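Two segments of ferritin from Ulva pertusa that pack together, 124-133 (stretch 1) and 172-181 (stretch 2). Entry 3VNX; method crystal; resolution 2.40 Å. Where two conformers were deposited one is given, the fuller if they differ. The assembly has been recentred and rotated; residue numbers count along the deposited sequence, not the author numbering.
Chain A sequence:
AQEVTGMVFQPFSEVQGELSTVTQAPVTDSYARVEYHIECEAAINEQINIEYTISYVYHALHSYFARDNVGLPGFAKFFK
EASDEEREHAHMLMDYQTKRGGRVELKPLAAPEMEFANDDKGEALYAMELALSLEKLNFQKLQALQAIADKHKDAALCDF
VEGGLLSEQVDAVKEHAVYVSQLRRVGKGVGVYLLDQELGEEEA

Stretch 1, residues 124-133: ALYAMELALS
Stretch 2, residues 172-181: AVKEHAVYVS

Both stretches are helical throughout, and each helix extends beyond its stretch at both ends. The two run nearly antiparallel, at 158° between their N-to-C directions, and their axes approach to 9.0 Å. The register is set by Met128 CA to Val180 CA at 5.9 Å and Leu132 CA to His176 CA at 5.2 Å. Regular i to i+4 backbone bonds hold each helix, such as Leu132 N to Met128 O at 2.9 Å; Tyr179 N to Glu175 O, at 3.3 Å, is weak.

No direct hydrogen bond crosses the interface. Packing is mainly apolar and buries 440 Å², both sides summed.

Leu125 (chi1 t, chi2 p) starts sideways, but its end reaches over. Its CD1 lies 4.2 Å from Val180 CG1. Met128 (m, m, m) points toward stretch 2. Its CE meets Tyr179 CD2 at 3.5 Å. Tyr179 (chi1 m, chi2 -41°) points its CA-to-CB bond toward stretch 1, but the end of its side chain turns from it; its OH donates to Glu175 OE2 at 2.8 Å.

Glu129 (chi1 m, chi2 t) points away, yet its aliphatic CG lies 4.0 Å from Val180 CG1. Val180 (chi1 t) is thus a knob among Leu125, Met128, Glu129 and Leu132. Ala131 points toward the partner helix, with CB 3.7 Å from His176 ND1.

Leu132 (chi1 t, chi2 p) is the reciprocal knob, seated among Val173, His176, Ala177 and Val180. Its CD1 is 4.2 Å from Val173 CG1, and its CD2 is 3.8 Å from Val180 CG2. Ser133 (chi1 m) makes no contact across; its OG donates to Glu129 O at 2.7 Å.

One water supplies the polar link. It donates to Met128 O at 2.9 Å and His176 O at 3.2 Å, and hydrogen-bonds His176 ND1 at 2.7 Å. The His176 side chain (chi1 m, chi2 -101°) thus finds a polar partner within a largely apolar contact.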

ATOM      1  N   ALA A 124      49.539  -0.987  21.530  1.00 43.17           N
ATOM      2  CA  ALA A 124      48.289  -0.252  21.423  1.00 49.09           C
ATOM      3  C   ALA A 124      48.518   1.151  21.955  1.00 51.22           C
ATOM      4  O   ALA A 124      48.477   2.140  21.202  1.00 47.92           O
ATOM      5  CB  ALA A 124      47.176  -0.951  22.200  1.00 49.46           C
ATOM      6  N   LEU A 125      48.790   1.222  23.255  1.00 42.33           N
ATOM      7  CA  LEU A 125      48.912   2.497  23.938  1.00 46.30           C
ATOM      8  C   LEU A 125      49.971   3.352  23.279  1.00 47.67           C
ATOM      9  O   LEU A 125      49.786   4.557  23.084  1.00 48.74           O
ATOM     10  CB  LEU A 125      49.255   2.294  25.416  1.00 46.22           C
ATOM     11  CG  LEU A 125      49.598   3.574  26.171  1.00 44.77           C
ATOM     12  CD1 LEU A 125      48.475   4.613  26.079  1.00 43.93           C
ATOM     13  CD2 LEU A 125      49.896   3.237  27.615  1.00 44.86           C
ATOM     14  N   TYR A 126      51.088   2.724  22.938  1.00 47.03           N
ATOM     15  CA  TYR A 126      52.176   3.448  22.300  1.00 48.20           C
ATOM     16  C   TYR A 126      51.720   4.089  20.992  1.00 47.01           C
ATOM     17  O   TYR A 126      51.893   5.293  20.798  1.00 48.65           O
ATOM     18  CB  TYR A 126      53.376   2.541  22.065  1.00 41.99           C
ATOM     19  CG  TYR A 126      54.427   3.191  21.198  1.00 56.83           C
ATOM     20  CD1 TYR A 126      54.785   2.636  19.969  1.00 59.70           C
ATOM     21  CD2 TYR A 126      55.045   4.377  21.589  1.00 58.85           C
ATOM     22  CE1 TYR A 126      55.747   3.236  19.165  1.00 57.25           C
ATOM     23  CE2 TYR A 126      56.007   4.984  20.793  1.00 54.06           C
ATOM     24  CZ  TYR A 126      56.354   4.407  19.583  1.00 62.41           C
ATOM     25  OH  TYR A 126      57.303   5.002  18.787  1.00 67.03           O
ATOM     26  N   ALA A 127      51.138   3.285  20.103  1.00 37.11           N
ATOM     27  CA  ALA A 127      50.605   3.790  18.845  1.00 40.24           C
ATOM     28  C   ALA A 127      49.627   4.946  19.056  1.00 45.16           C
ATOM     29  O   ALA A 127      49.643   5.933  18.297  1.00 45.71           O
ATOM     30  CB  ALA A 127      49.941   2.669  18.054  1.00 47.18           C
ATOM     31  N   MET A 128      48.781   4.843  20.079  1.00 35.02           N
ATOM     32  CA  MET A 128      47.808   5.910  20.323  1.00 45.06           C
ATOM     33  C   MET A 128      48.492   7.163  20.885  1.00 47.62           C
ATOM     34  O   MET A 128      48.095   8.303  20.597  1.00 43.39           O
ATOM     35  CB  MET A 128      46.657   5.421  21.211  1.00 47.88           C
ATOM     36  CG  MET A 128      45.917   4.222  20.599  1.00 52.35           C
ATOM     37  SD  MET A 128      45.435   4.505  18.861  1.00 58.79           S
ATOM     38  CE  MET A 128      44.193   5.788  19.085  1.00 41.83           C
ATOM     39  N   GLU A 129      49.546   6.951  21.663  1.00 43.51           N
ATOM     40  CA  GLU A 129      50.342   8.077  22.136  1.00 50.87           C
ATOM     41  C   GLU A 129      51.099   8.723  20.973  1.00 39.65           C
ATOM     42  O   GLU A 129      51.232   9.937  20.910  1.00 42.94           O
ATOM     43  CB  GLU A 129      51.294   7.644  23.253  1.00 52.03           C
ATOM     44  CG  GLU A 129      50.601   7.339  24.584  1.00 49.54           C
ATOM     45  CD  GLU A 129      51.587   7.042  25.706  1.00 54.30           C
ATOM     46  OE1 GLU A 129      52.793   6.851  25.420  1.00 59.86           O
ATOM     47  OE2 GLU A 129      51.156   7.003  26.879  1.00 55.67           O
ATOM     48  N   LEU A 130      51.581   7.905  20.049  1.00 39.31           N
ATOM     49  CA  LEU A 130      52.256   8.407  18.856  0.87 45.62           C
ATOM     50  C   LEU A 130      51.272   9.236  18.039  1.00 44.31           C
ATOM     51  O   LEU A 130      51.562  10.370  17.656  1.00 40.85           O
ATOM     52  CB  LEU A 130      52.768   7.239  18.012  1.00 43.36           C
ATOM     53  CG  LEU A 130      53.965   7.438  17.081  0.96 51.95           C
ATOM     54  CD1 LEU A 130      53.760   6.633  15.822  0.79 47.89           C
ATOM     55  CD2 LEU A 130      54.214   8.895  16.738  0.89 49.07           C
ATOM     56  N   ALA A 131      50.101   8.650  17.788  1.00 45.71           N
ATOM     57  CA  ALA A 131      49.032   9.308  17.036  1.00 48.90           C
ATOM     58  C   ALA A 131      48.631  10.649  17.648  1.00 42.76           C
ATOM     59  O   ALA A 131      48.577  11.664  16.956  1.00 45.88           O
ATOM     60  CB  ALA A 131      47.808   8.384  16.919  1.00 47.09           C
ATOM     61  N   LEU A 132      48.346  10.642  18.944  1.00 43.61           N
ATOM     62  CA  LEU A 132      48.018  11.868  19.650  1.00 46.60           C
ATOM     63  C   LEU A 132      49.105  12.908  19.406  1.00 45.67           C
ATOM     64  O   LEU A 132      48.818  14.046  19.023  1.00 44.03           O
ATOM     65  CB  LEU A 132      47.880  11.588  21.150  1.00 46.65           C
ATOM     66  CG  LEU A 132      47.757  12.803  22.074  1.00 44.33           C
ATOM     67  CD1 LEU A 132      46.600  13.709  21.667  1.00 42.41           C
ATOM     68  CD2 LEU A 132      47.611  12.348  23.528  1.00 45.52           C
ATOM     69  N   SER A 133      50.352  12.499  19.618  1.00 44.98           N
ATOM     70  CA  SER A 133      51.510  13.383  19.481  1.00 48.52           C
ATOM     71  C   SER A 133      51.549  13.976  18.081  1.00 49.67           C
ATOM     72  O   SER A 133      51.782  15.183  17.905  1.00 41.11           O
ATOM     73  CB  SER A 133      52.810  12.619  19.773  1.00 44.75           C
ATOM     74  OG  SER A 133      52.828  12.125  21.110  1.00 41.27           O
ATOM     75  N   ALA A 172      39.833  16.442  16.715  1.00 36.91           N
ATOM     76  CA  ALA A 172      40.712  15.289  16.559  1.00 40.54           C
ATOM     77  C   ALA A 172      41.649  15.099  17.765  1.00 45.15           C
ATOM     78  O   ALA A 172      41.768  13.977  18.293  1.00 34.49           O
ATOM     79  CB  ALA A 172      41.503  15.377  15.252  1.00 40.63           C
ATOM     80  N   VAL A 173      42.302  16.185  18.202  1.00 34.20           N
ATOM     81  CA  VAL A 173      43.204  16.084  19.340  1.00 38.81           C
ATOM     82  C   VAL A 173      42.515  15.570  20.603  1.00 43.81           C
ATOM     83  O   VAL A 173      43.025  14.656  21.256  1.00 40.72           O
ATOM     84  CB  VAL A 173      43.899  17.416  19.673  1.00 46.37           C
ATOM     85  CG1 VAL A 173      44.550  17.330  21.061  1.00 33.31           C
ATOM     86  CG2 VAL A 173      44.922  17.769  18.598  1.00 42.59           C
ATOM     87  N   LYS A 174      41.376  16.168  20.955  1.00 39.18           N
ATOM     88  CA  LYS A 174      40.623  15.724  22.130  1.00 48.54           C
ATOM     89  C   LYS A 174      40.256  14.236  22.034  1.00 52.53           C
ATOM     90  O   LYS A 174      40.436  13.481  23.003  1.00 44.43           O
ATOM     91  CB  LYS A 174      39.369  16.588  22.337  1.00 55.77           C
ATOM     92  CG  LYS A 174      38.308  15.986  23.268  1.00 44.91           C
ATOM     93  CD  LYS A 174      38.622  16.200  24.730  1.00 48.31           C
ATOM     94  CE  LYS A 174      37.623  15.463  25.620  1.00 45.27           C
ATOM     95  NZ  LYS A 174      36.477  16.317  25.999  1.00 41.07           N
ATOM     96  N   GLU A 175      39.768  13.816  20.863  1.00 44.20           N
ATOM     97  CA  GLU A 175      39.413  12.415  20.627  0.59 45.20           C
ATOM     98  C   GLU A 175      40.597  11.483  20.860  1.00 49.76           C
ATOM     99  O   GLU A 175      40.452  10.388  21.428  1.00 47.79           O
ATOM    100  CB  GLU A 175      38.888  12.225  19.198  0.59 48.81           C
ATOM    101  CG  GLU A 175      38.764  10.770  18.745  0.59 46.35           C
ATOM    102  CD  GLU A 175      38.526  10.650  17.245  0.59 53.78           C
ATOM    103  OE1 GLU A 175      38.792  11.639  16.530  0.59 48.93           O
ATOM    104  OE2 GLU A 175      38.080   9.573  16.781  0.59 47.91           O
ATOM    105  N   HIS A 176      41.782  11.899  20.408  1.00 43.70           N
ATOM    106  CA  HIS A 176      42.960  11.054  20.614  1.00 42.57           C
ATOM    107  C   HIS A 176      43.424  11.071  22.066  1.00 44.32           C
ATOM    108  O   HIS A 176      43.902  10.061  22.583  1.00 46.33           O
ATOM    109  CB  HIS A 176      44.099  11.430  19.682  1.00 43.04           C
ATOM    110  CG  HIS A 176      43.898  10.967  18.272  1.00 47.65           C
ATOM    111  ND1 HIS A 176      44.525   9.852  17.761  1.00 57.04           N
ATOM    112  CD2 HIS A 176      43.139  11.467  17.271  1.00 43.53           C
ATOM    113  CE1 HIS A 176      44.163   9.687  16.500  1.00 53.14           C
ATOM    114  NE2 HIS A 176      43.322  10.652  16.180  1.00 50.86           N
ATOM    115  N   ALA A 177      43.257  12.206  22.734  1.00 43.01           N
ATOM    116  CA  ALA A 177      43.616  12.282  24.150  1.00 50.09           C
ATOM    117  C   ALA A 177      42.824  11.236  24.933  1.00 48.78           C
ATOM    118  O   ALA A 177      43.396  10.476  25.729  1.00 45.66           O
ATOM    119  CB  ALA A 177      43.392  13.691  24.707  1.00 40.57           C
ATOM    120  N   VAL A 178      41.516  11.174  24.672  1.00 47.83           N
ATOM    121  CA  VAL A 178      40.631  10.213  25.337  1.00 42.85           C
ATOM    122  C   VAL A 178      41.034   8.741  25.144  1.00 46.76           C
ATOM    123  O   VAL A 178      41.077   7.979  26.117  1.00 45.85           O
ATOM    124  CB  VAL A 178      39.182  10.417  24.897  1.00 42.80           C
ATOM    125  CG1 VAL A 178      38.276   9.320  25.483  1.00 35.04           C
ATOM    126  CG2 VAL A 178      38.723  11.797  25.318  1.00 39.63           C
ATOM    127  N   TYR A 179      41.334   8.349  23.904  1.00 40.33           N
ATOM    128  CA  TYR A 179      41.853   7.001  23.629  1.00 47.61           C
ATOM    129  C   TYR A 179      43.058   6.659  24.484  1.00 47.68           C
ATOM    130  O   TYR A 179      43.173   5.538  25.005  1.00 41.70           O
ATOM    131  CB  TYR A 179      42.305   6.864  22.177  1.00 44.52           C
ATOM    132  CG  TYR A 179      41.199   6.954  21.169  1.00 54.75           C
ATOM    133  CD1 TYR A 179      39.969   6.329  21.389  1.00 49.20           C
ATOM    134  CD2 TYR A 179      41.391   7.645  19.980  1.00 54.66           C
ATOM    135  CE1 TYR A 179      38.954   6.416  20.456  1.00 50.42           C
ATOM    136  CE2 TYR A 179      40.389   7.730  19.036  1.00 58.32           C
ATOM    137  CZ  TYR A 179      39.175   7.117  19.276  1.00 61.83           C
ATOM    138  OH  TYR A 179      38.194   7.216  18.319  1.00 68.23           O
ATOM    139  N   VAL A 180      43.984   7.613  24.566  1.00 44.08           N
ATOM    140  CA  VAL A 180      45.189   7.440  25.366  1.00 47.24           C
ATOM    141  C   VAL A 180      44.809   7.245  26.829  1.00 47.41           C
ATOM    142  O   VAL A 180      45.273   6.310  27.491  1.00 42.54           O
ATOM    143  CB  VAL A 180      46.158   8.639  25.214  1.00 47.03           C
ATOM    144  CG1 VAL A 180      47.233   8.597  26.277  1.00 40.34           C
ATOM    145  CG2 VAL A 180      46.784   8.645  23.820  1.00 40.39           C
ATOM    146  N   SER A 181      43.941   8.124  27.320  1.00 45.81           N
ATOM    147  CA  SER A 181      43.453   8.023  28.683  1.00 42.20           C
ATOM    148  C   SER A 181      42.826   6.641  28.923  1.00 52.49           C
ATOM    149  O   SER A 181      43.048   6.020  29.972  1.00 46.24           O
ATOM    150  CB  SER A 181      42.447   9.138  28.959  1.00 39.22           C
ATOM    151  OG  SER A 181      41.738   8.889  30.155  1.00 44.31           O
TER
HETATM  152  O   HOH W   1      45.272   8.638  20.091  1.00 55.56           O